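Local coordinates for protein histone-lysine N-methyltransferase, H3 lysine-9 specific SUVH4 (Arabidopsis thaliana, PDB 4QEO) that methylates histone H3, setting a mark of transcriptional repression, and binds methylated DNA, so that histone and DNA methylation are coupled, at residues A[24-29]-A[321-326]; A[105-110]-A[156-161]; A[248-253]-A[271-276]. All blocks are in the same frame, centred on the assembly; numbering follows the deposited sequence.

Contact 1 of 3, residues A[24-29]-A[321-326]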
loop_
_atom_site.group_PDB
_atom_site.type_symbol
_atom_site.label_atom_id
_atom_site.label_comp_id
_atom_site.label_asym_id
_atom_site.label_seq_id
_atom_site.Cartn_x
_atom_site.Cartn_y
_atom_site.Cartn_z
ATOM N N GLN A 24 -12.178 -2.637 -5.130
ATOM C CA GLN A 24 -13.582 -2.745 -4.729
ATOM C C GLN A 24 -13.965 -1.752 -3.624
ATOM O O GLN A 24 -15.025 -1.128 -3.661
ATOM C CB GLN A 24 -13.908 -4.178 -4.299
ATOM C CG GLN A 24 -13.758 -5.192 -5.411
ATOM C CD GLN A 24 -14.853 -5.067 -6.464
ATOM O OE1 GLN A 24 -15.774 -4.259 -6.334
ATOM N NE2 GLN A 24 -14.761 -5.881 -7.503
ATOM N N TYR A 25 -13.094 -1.624 -2.633
ATOM C CA TYR A 25 -13.284 -0.671 -1.556
ATOM C C TYR A 25 -13.471 0.746 -2.078
ATOM O O TYR A 25 -14.421 1.418 -1.707
ATOM C CB TYR A 25 -12.078 -0.711 -0.628
ATOM C CG TYR A 25 -11.985 0.408 0.378
ATOM C CD1 TYR A 25 -12.939 0.562 1.369
ATOM C CD2 TYR A 25 -10.893 1.275 0.375
ATOM C CE1 TYR A 25 -12.829 1.568 2.325
ATOM C CE2 TYR A 25 -10.771 2.283 1.324
ATOM C CZ TYR A 25 -11.744 2.434 2.285
ATOM O OH TYR A 25 -11.618 3.440 3.220
ATOM N N LEU A 26 -12.550 1.209 -2.919
ATOM C CA LEU A 26 -12.655 2.580 -3.405
ATOM C C LEU A 26 -13.907 2.772 -4.271
ATOM O O LEU A 26 -14.528 3.838 -4.237
ATOM C CB LEU A 26 -11.383 3.008 -4.135
ATOM C CG LEU A 26 -10.142 3.060 -3.242
ATOM C CD1 LEU A 26 -8.883 3.335 -4.072
ATOM C CD2 LEU A 26 -10.303 4.103 -2.151
ATOM N N LEU A 27 -14.283 1.743 -5.029
ATOM C CA LEU A 27 -15.536 1.811 -5.770
ATOM C C LEU A 27 -16.736 1.954 -4.844
ATOM O O LEU A 27 -17.676 2.679 -5.169
ATOM C CB LEU A 27 -15.727 0.599 -6.673
ATOM C CG LEU A 27 -14.892 0.497 -7.943
ATOM C CD1 LEU A 27 -14.967 -0.926 -8.479
ATOM C CD2 LEU A 27 -15.364 1.502 -9.013
ATOM N N CYS A 28 -16.727 1.251 -3.706
ATOM C CA CYS A 28 -17.824 1.371 -2.741
ATOM C C CYS A 28 -17.824 2.729 -2.038
ATOM O O CYS A 28 -18.886 3.289 -1.761
ATOM C CB CYS A 28 -17.790 0.228 -1.704
ATOM S SG CYS A 28 -18.077 -1.375 -2.455
ATOM N N VAL A 29 -16.634 3.252 -1.743
ATOM C CA VAL A 29 -16.514 4.612 -1.216
ATOM C C VAL A 29 -17.138 5.627 -2.205
ATOM O O VAL A 29 -17.930 6.497 -1.815
ATOM C CB VAL A 29 -15.043 4.985 -0.920
ATOM C CG1 VAL A 29 -14.910 6.482 -0.616
ATOM C CG2 VAL A 29 -14.484 4.144 0.243
ATOM N N ASP A 321 -7.690 13.038 0.729
ATOM C CA ASP A 321 -7.236 14.083 -0.192
ATOM C C ASP A 321 -7.125 13.628 -1.642
ATOM O O ASP A 321 -6.479 14.289 -2.456
ATOM C CB ASP A 321 -5.919 14.713 0.275
ATOM C CG ASP A 321 -6.074 15.482 1.562
ATOM O OD1 ASP A 321 -7.053 16.254 1.673
ATOM O OD2 ASP A 321 -5.231 15.302 2.467
ATOM N N GLY A 322 -7.760 12.502 -1.964
ATOM C CA GLY A 322 -7.892 12.074 -3.347
ATOM C C GLY A 322 -7.103 10.815 -3.657
ATOM O O GLY A 322 -5.890 10.777 -3.472
ATOM N N ARG A 323 -7.795 9.787 -4.138
ATOM C CA ARG A 323 -7.163 8.510 -4.453
ATOM C C ARG A 323 -7.657 7.995 -5.803
ATOM O O ARG A 323 -8.855 8.030 -6.098
ATOM C CB ARG A 323 -7.416 7.480 -3.337
ATOM C CG ARG A 323 -6.549 7.705 -2.087
ATOM C CD ARG A 323 -7.041 6.913 -0.855
ATOM N NE ARG A 323 -6.839 5.473 -0.998
ATOM C CZ ARG A 323 -7.130 4.572 -0.056
ATOM N NH1 ARG A 323 -7.634 4.958 1.112
ATOM N NH2 ARG A 323 -6.905 3.279 -0.278
ATOM N N LEU A 324 -6.723 7.556 -6.635
ATOM C CA LEU A 324 -7.072 6.987 -7.927
ATOM C C LEU A 324 -7.722 5.645 -7.677
ATOM O O LEU A 324 -7.174 4.814 -6.949
ATOM C CB LEU A 324 -5.825 6.807 -8.786
ATOM C CG LEU A 324 -6.030 6.232 -10.185
ATOM C CD1 LEU A 324 -6.859 7.204 -11.047
ATOM C CD2 LEU A 324 -4.676 5.973 -10.816
ATOM N N ILE A 325 -8.888 5.429 -8.266
ATOM C CA ILE A 325 -9.617 4.188 -8.038
ATOM C C ILE A 325 -8.916 2.994 -8.688
ATOM O O ILE A 325 -8.785 1.938 -8.075
ATOM C CB ILE A 325 -11.087 4.303 -8.507
ATOM C CG1 ILE A 325 -11.839 5.305 -7.624
ATOM C CG2 ILE A 325 -11.781 2.951 -8.468
ATOM C CD1 ILE A 325 -13.146 5.775 -8.188
ATOM N N GLU A 326 -8.476 3.172 -9.927
ATOM C CA GLU A 326 -7.781 2.118 -10.658
ATOM C C GLU A 326 -7.010 2.695 -11.846
ATOM O O GLU A 326 -7.319 3.777 -12.345
ATOM C CB GLU A 326 -8.778 1.075 -11.161
ATOM C CG GLU A 326 -9.780 1.641 -12.161
ATOM C CD GLU A 326 -10.868 0.652 -12.533
ATOM O OE1 GLU A 326 -10.530 -0.479 -12.949
ATOM O OE2 GLU A 326 -12.062 1.008 -12.400
HETATM O O HOH W 1 -8.893 4.202 3.777
#
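Y25 opens the contact on helix 10-30. Its CG lies anti to the backbone N (chi1 168°), which carries the ring out to the guanidinium of R323. The meeting is at the ring edge: Y25 CE2 is 4.1 Å from R323 NH1, and the two planes are inclined by 51°. One water joins the polar ends, 2.9 Å from Y25 OH and 3.0 Å from R323 NH1, which donates to it. L26 points toward segment 321-326, and its two methyls part. L26 CD2 sits over the centre of one guanidinium face, 3.8 Å from R323 CZ. L26 CD1 reaches the backbone, 3.7 Å from L324 O, and L26 CB packs on I325 CG1. L27 closes the row, with L27 CD2 3.9 Å from I325 CG2. The R323 chain bends at chi3 (70°), which lays its head across L26. Bonds to N320 OD1 from NH1 and to the A377 carbonyl from NE hold the guanidinium in this turn. The charge is thus buried but well served, while the contact itself is mainly apolar. E326 OE1 forms a salt bridge with K23 NZ, one residue before Q24 on helix 10-30. Strand 323-324 pairs with strand 316-317 in an antiparallel beta-hairpin of the pre-SET region. Helix 10-30 packs against this hairpin, joining the N-terminal helix to the methyltransferase half of this SRA-SET protein.

Contact 2 of 3, residues A[105-110]-A[156-161]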
loop_
_atom_site.group_PDB
_atom_site.type_symbol
_atom_site.label_atom_id
_atom_site.label_comp_id
_atom_site.label_asym_id
_atom_site.label_seq_id
_atom_site.Cartn_x
_atom_site.Cartn_y
_atom_site.Cartn_z
ATOM N N PRO A 105 -14.122 -27.691 17.602
ATOM C CA PRO A 105 -13.520 -26.629 16.783
ATOM C C PRO A 105 -12.073 -26.368 17.156
ATOM O O PRO A 105 -11.653 -26.716 18.268
ATOM C CB PRO A 105 -14.363 -25.400 17.136
ATOM C CG PRO A 105 -14.840 -25.687 18.547
ATOM C CD PRO A 105 -15.101 -27.158 18.566
ATOM N N LEU A 106 -11.322 -25.770 16.234
ATOM C CA LEU A 106 -9.923 -25.429 16.512
ATOM C C LEU A 106 -9.665 -24.003 16.103
ATOM O O LEU A 106 -9.973 -23.633 14.985
ATOM C CB LEU A 106 -8.971 -26.288 15.681
ATOM C CG LEU A 106 -8.478 -27.639 16.153
ATOM C CD1 LEU A 106 -7.611 -28.216 15.049
ATOM C CD2 LEU A 106 -7.715 -27.515 17.484
ATOM N N ALA A 107 -9.066 -23.204 16.968
ATOM C CA ALA A 107 -8.767 -21.824 16.590
ATOM C C ALA A 107 -7.566 -21.773 15.649
ATOM O O ALA A 107 -6.664 -22.629 15.740
ATOM C CB ALA A 107 -8.513 -20.986 17.843
ATOM N N VAL A 108 -7.552 -20.798 14.731
ATOM C CA VAL A 108 -6.411 -20.622 13.834
ATOM C C VAL A 108 -5.821 -19.217 13.868
ATOM O O VAL A 108 -4.663 -19.040 13.518
ATOM C CB VAL A 108 -6.726 -21.001 12.362
ATOM C CG1 VAL A 108 -7.154 -22.475 12.287
ATOM C CG2 VAL A 108 -7.780 -20.066 11.744
ATOM N N SER A 109 -6.608 -18.234 14.310
ATOM C CA SER A 109 -6.193 -16.825 14.238
ATOM C C SER A 109 -6.938 -15.991 15.278
ATOM O O SER A 109 -8.171 -16.087 15.403
ATOM C CB SER A 109 -6.433 -16.264 12.816
ATOM O OG SER A 109 -6.125 -14.873 12.741
ATOM N N ILE A 110 -6.193 -15.188 16.039
ATOM C CA ILE A 110 -6.830 -14.252 16.960
ATOM C C ILE A 110 -6.355 -12.835 16.715
ATOM O O ILE A 110 -5.278 -12.618 16.190
ATOM C CB ILE A 110 -6.599 -14.617 18.461
ATOM C CG1 ILE A 110 -5.109 -14.491 18.808
ATOM C CG2 ILE A 110 -7.106 -16.031 18.736
ATOM C CD1 ILE A 110 -4.809 -14.595 20.289
ATOM N N LYS A 156 -9.265 -23.803 23.554
ATOM C CA LYS A 156 -9.007 -24.934 24.464
ATOM C C LYS A 156 -8.475 -26.147 23.698
ATOM O O LYS A 156 -7.526 -26.817 24.129
ATOM C CB LYS A 156 -10.283 -25.286 25.256
ATOM C CG LYS A 156 -10.422 -26.758 25.697
ATOM C CD LYS A 156 -11.783 -26.950 26.446
ATOM C CE LYS A 156 -12.193 -28.430 26.619
ATOM N NZ LYS A 156 -11.316 -29.139 27.583
ATOM N N HIS A 157 -9.073 -26.430 22.544
ATOM C CA HIS A 157 -8.616 -27.578 21.764
ATOM C C HIS A 157 -7.204 -27.332 21.213
ATOM O O HIS A 157 -6.403 -28.265 21.110
ATOM C CB HIS A 157 -9.607 -27.920 20.636
ATOM C CG HIS A 157 -10.899 -28.513 21.135
ATOM N ND1 HIS A 157 -12.090 -28.394 20.453
ATOM C CD2 HIS A 157 -11.182 -29.210 22.265
ATOM C CE1 HIS A 157 -13.048 -29.018 21.124
ATOM N NE2 HIS A 157 -12.523 -29.509 22.235
ATOM N N CYS A 158 -6.910 -26.085 20.858
ATOM C CA CYS A 158 -5.553 -25.751 20.430
ATOM C C CYS A 158 -4.530 -26.101 21.501
ATOM O O CYS A 158 -3.482 -26.714 21.206
ATOM C CB CYS A 158 -5.435 -24.262 20.084
ATOM S SG CYS A 158 -6.225 -23.787 18.546
ATOM N N CYS A 159 -4.817 -25.672 22.729
ATOM C CA CYS A 159 -3.979 -26.001 23.887
ATOM C C CYS A 159 -3.801 -27.503 24.022
ATOM O O CYS A 159 -2.686 -27.996 24.195
ATOM C CB CYS A 159 -4.635 -25.476 25.183
ATOM S SG CYS A 159 -3.662 -25.801 26.678
ATOM N N GLU A 160 -4.910 -28.227 23.943
ATOM C CA GLU A 160 -4.891 -29.678 24.145
ATOM C C GLU A 160 -4.175 -30.465 23.030
ATOM O O GLU A 160 -3.683 -31.568 23.269
ATOM C CB GLU A 160 -6.317 -30.185 24.352
ATOM C CG GLU A 160 -6.810 -29.817 25.768
ATOM C CD GLU A 160 -8.308 -29.937 25.955
ATOM O OE1 GLU A 160 -9.013 -30.226 24.966
ATOM O OE2 GLU A 160 -8.767 -29.728 27.106
ATOM N N TYR A 161 -4.105 -29.892 21.833
ATOM C CA TYR A 161 -3.440 -30.565 20.698
ATOM C C TYR A 161 -2.134 -29.949 20.191
ATOM O O TYR A 161 -1.576 -30.412 19.186
ATOM C CB TYR A 161 -4.399 -30.697 19.526
ATOM C CG TYR A 161 -5.390 -31.791 19.735
ATOM C CD1 TYR A 161 -5.063 -33.100 19.404
ATOM C CD2 TYR A 161 -6.640 -31.535 20.298
ATOM C CE1 TYR A 161 -5.953 -34.125 19.601
ATOM C CE2 TYR A 161 -7.549 -32.566 20.502
ATOM C CZ TYR A 161 -7.193 -33.856 20.148
ATOM O OH TYR A 161 -8.058 -34.898 20.334
#
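Strand 106-110 runs almost square to helix 156-161, at 96° between their directions, and the axes come within 6.9 Å. This is a helix laid across a sheet of the SRA domain, whose strand 106-112 lies between strands 88-91 and 165-172. L106 and H157 are the closest backbone pair. Further along, V108 and S109 both face D89 in a classic beta bulge. P105, just before the strand and after a cis peptide bond, lies beside H157. The imidazole meets it edge-on. H157 ND1 donates to P105 O at 2.8 Å, with an N-H...O angle of 152°. The acceptor lies close to the ring plane, and the donor lies in the carbonyl plane. This bond ties the side chain of the helix to the backbone at the start of the strand and fixes the turn of the ring. It also requires a proton on ND1. P105 CD lies 3.8 Å from H157 ND1. L106 crosses H157 at about a right angle and brings one methyl to the helix: L106 CD2 is 3.7 Å from H157 CB and also lies near C158 N. C158 has its SG anti to the carbonyl carbon, so the sulfur reaches down to A107. V190 and V165 pack around it from neighbouring strands. A107 O is buried here and has no hydrogen-bond partner in the model. Its near neighbour is C158 SG at 3.1 Å, and the same sulfur lies 3.7 Å from A107 CB.

Contact 3 of 3, residues A[248-253]-A[271-276]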
loop_
_atom_site.group_PDB
_atom_site.type_symbol
_atom_site.label_atom_id
_atom_site.label_comp_id
_atom_site.label_asym_id
_atom_site.label_seq_id
_atom_site.Cartn_x
_atom_site.Cartn_y
_atom_site.Cartn_z
ATOM N N GLY A 248 13.157 24.012 -0.864
ATOM C CA GLY A 248 12.187 24.576 0.050
ATOM C C GLY A 248 10.959 24.722 -0.831
ATOM O O GLY A 248 9.940 25.312 -0.459
ATOM N N LEU A 249 11.086 24.161 -2.031
ATOM C CA LEU A 249 10.047 24.174 -3.053
ATOM C C LEU A 249 8.886 23.238 -2.740
ATOM O O LEU A 249 7.724 23.587 -2.928
ATOM C CB LEU A 249 10.657 23.794 -4.408
ATOM C CG LEU A 249 11.574 24.834 -5.065
ATOM C CD1 LEU A 249 11.984 24.411 -6.485
ATOM C CD2 LEU A 249 10.892 26.200 -5.085
ATOM N N GLU A 250 9.196 22.034 -2.277
ATOM C CA GLU A 250 8.146 21.099 -1.910
ATOM C C GLU A 250 7.484 21.537 -0.619
ATOM O O GLU A 250 8.130 22.079 0.277
ATOM C CB GLU A 250 8.684 19.665 -1.773
ATOM C CG GLU A 250 9.216 19.071 -3.070
ATOM C CD GLU A 250 8.138 18.816 -4.116
ATOM O OE1 GLU A 250 6.939 19.060 -3.844
ATOM O OE2 GLU A 250 8.495 18.348 -5.217
ATOM N N PHE A 251 6.187 21.282 -0.533
ATOM C CA PHE A 251 5.400 21.656 0.625
ATOM C C PHE A 251 5.916 20.959 1.881
ATOM O O PHE A 251 5.811 21.474 2.989
ATOM C CB PHE A 251 3.939 21.298 0.371
ATOM C CG PHE A 251 3.077 21.409 1.580
ATOM C CD1 PHE A 251 2.762 22.648 2.104
ATOM C CD2 PHE A 251 2.577 20.272 2.195
ATOM C CE1 PHE A 251 1.966 22.753 3.220
ATOM C CE2 PHE A 251 1.776 20.369 3.312
ATOM C CZ PHE A 251 1.470 21.612 3.828
ATOM N N LYS A 252 6.481 19.778 1.690
ATOM C CA LYS A 252 7.128 19.052 2.767
ATOM C C LYS A 252 8.562 18.801 2.363
ATOM O O LYS A 252 8.816 18.284 1.280
ATOM C CB LYS A 252 6.406 17.737 2.995
ATOM C CG LYS A 252 4.994 17.931 3.491
ATOM C CD LYS A 252 4.284 16.611 3.613
ATOM C CE LYS A 252 3.041 16.740 4.457
ATOM N NZ LYS A 252 3.176 15.960 5.715
ATOM N N GLY A 253 9.500 19.182 3.225
ATOM C CA GLY A 253 10.912 19.041 2.921
ATOM C C GLY A 253 11.305 17.597 2.680
ATOM O O GLY A 253 10.739 16.679 3.272
ATOM N N PHE A 271 22.722 18.843 -10.051
ATOM C CA PHE A 271 21.291 18.699 -10.288
ATOM C C PHE A 271 20.525 19.855 -9.651
ATOM O O PHE A 271 20.784 20.221 -8.511
ATOM C CB PHE A 271 20.806 17.355 -9.724
ATOM C CG PHE A 271 19.325 17.134 -9.845
ATOM C CD1 PHE A 271 18.776 16.660 -11.028
ATOM C CD2 PHE A 271 18.482 17.382 -8.769
ATOM C CE1 PHE A 271 17.415 16.441 -11.138
ATOM C CE2 PHE A 271 17.118 17.171 -8.868
ATOM C CZ PHE A 271 16.580 16.702 -10.053
ATOM N N THR A 272 19.585 20.436 -10.384
ATOM C CA THR A 272 18.806 21.549 -9.836
ATOM C C THR A 272 17.323 21.222 -9.765
ATOM O O THR A 272 16.700 20.836 -10.754
ATOM C CB THR A 272 18.991 22.887 -10.610
ATOM O OG1 THR A 272 18.666 22.700 -11.992
ATOM C CG2 THR A 272 20.418 23.416 -10.473
ATOM N N TYR A 273 16.763 21.409 -8.580
ATOM C CA TYR A 273 15.394 21.010 -8.310
ATOM C C TYR A 273 14.383 21.959 -8.919
ATOM O O TYR A 273 14.445 23.165 -8.693
ATOM C CB TYR A 273 15.163 20.926 -6.803
ATOM C CG TYR A 273 14.015 20.023 -6.424
ATOM C CD1 TYR A 273 12.702 20.465 -6.514
ATOM C CD2 TYR A 273 14.249 18.731 -5.968
ATOM C CE1 TYR A 273 11.648 19.644 -6.169
ATOM C CE2 TYR A 273 13.197 17.897 -5.621
ATOM C CZ TYR A 273 11.899 18.359 -5.719
ATOM O OH TYR A 273 10.844 17.541 -5.376
ATOM N N ILE A 274 13.450 21.403 -9.692
ATOM C CA ILE A 274 12.316 22.156 -10.209
ATOM C C ILE A 274 11.002 21.438 -9.895
ATOM O O ILE A 274 10.974 20.213 -9.735
ATOM C CB ILE A 274 12.434 22.391 -11.731
ATOM C CG1 ILE A 274 12.535 21.061 -12.473
ATOM C CG2 ILE A 274 13.651 23.258 -12.044
ATOM C CD1 ILE A 274 12.762 21.209 -13.976
ATOM N N LYS A 275 9.919 22.203 -9.794
ATOM C CA LYS A 275 8.600 21.627 -9.534
ATOM C C LYS A 275 7.766 21.579 -10.804
ATOM O O LYS A 275 6.698 20.982 -10.830
ATOM C CB LYS A 275 7.849 22.415 -8.451
ATOM C CG LYS A 275 8.061 21.889 -7.024
ATOM C CD LYS A 275 7.029 22.446 -6.036
ATOM C CE LYS A 275 5.806 21.540 -5.918
ATOM N NZ LYS A 275 4.838 22.023 -4.880
ATOM N N SER A 276 8.248 22.226 -11.854
ATOM C CA SER A 276 7.482 22.325 -13.084
ATOM C C SER A 276 8.315 21.854 -14.266
ATOM O O SER A 276 9.521 22.092 -14.318
ATOM C CB SER A 276 7.044 23.775 -13.331
ATOM O OG SER A 276 6.020 24.174 -12.432
HETATM O O HOH W 2 4.931 20.226 -2.615
#
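The tight part of this contact is the meeting of E250 and Y273. Y273 OH donates a very short hydrogen bond of 2.5 Å to E250 OE2. The carboxylate receives it on its anti lone pair and stands 89° to the ring, with OE2 at the ring edge. A bend at chi2 (-68°) folds the E250 chain back to this position. Such a short bond is consistent with a strong hydrogen bond to a charged carboxylate. Y273 OH also has a weak bond from F455 N. The outer side is looser. K275 bends at chi3 and lies alongside L249, with K275 CD 3.4 Å from L249 O. Its ion pair with E250 is long, K275 NZ being 3.8 Å from E250 OE1. A water closes that gap: it donates to E250 OE1 at 2.6 Å and accepts from F251 N and K275 NZ. L249, exposed at the surface, slides past Y273 and sets its CD1 3.5 Å from Y273 O. The loop between strands 240-242 and 256-257 is thereby joined to pre-SET strand 272-273, which pairs in parallel with SET strand 452-453. The Y273 side chain lies about 7 Å from that of R457, predicted to bind S-adenosyl-L-methionine, and about 12 Å from the bound S-adenosyl-L-homocysteine.

In the fold
Contacts 1 and 2 are buried, whereas contact 3 lies at the surface. Each joins different elements. Contact 1 is an interface between the N-terminal helix and the pre-SET hairpin, and contact 2 lies wholly inside the SRA domain. Contact 3 joins a loop to short strand 272-273, both in the pre-SET range. The chain order nests contacts 2 and 3, with centres about 55 Å apart, within the span closed by contact 1. The chemistry follows the place. The first is mostly apolar with a buried guanidinium, the second combines one backbone-directed bond with sulfur packing, and the third joins a short phenol-carboxylate bond to a water-bridged, long ion pair at the surface.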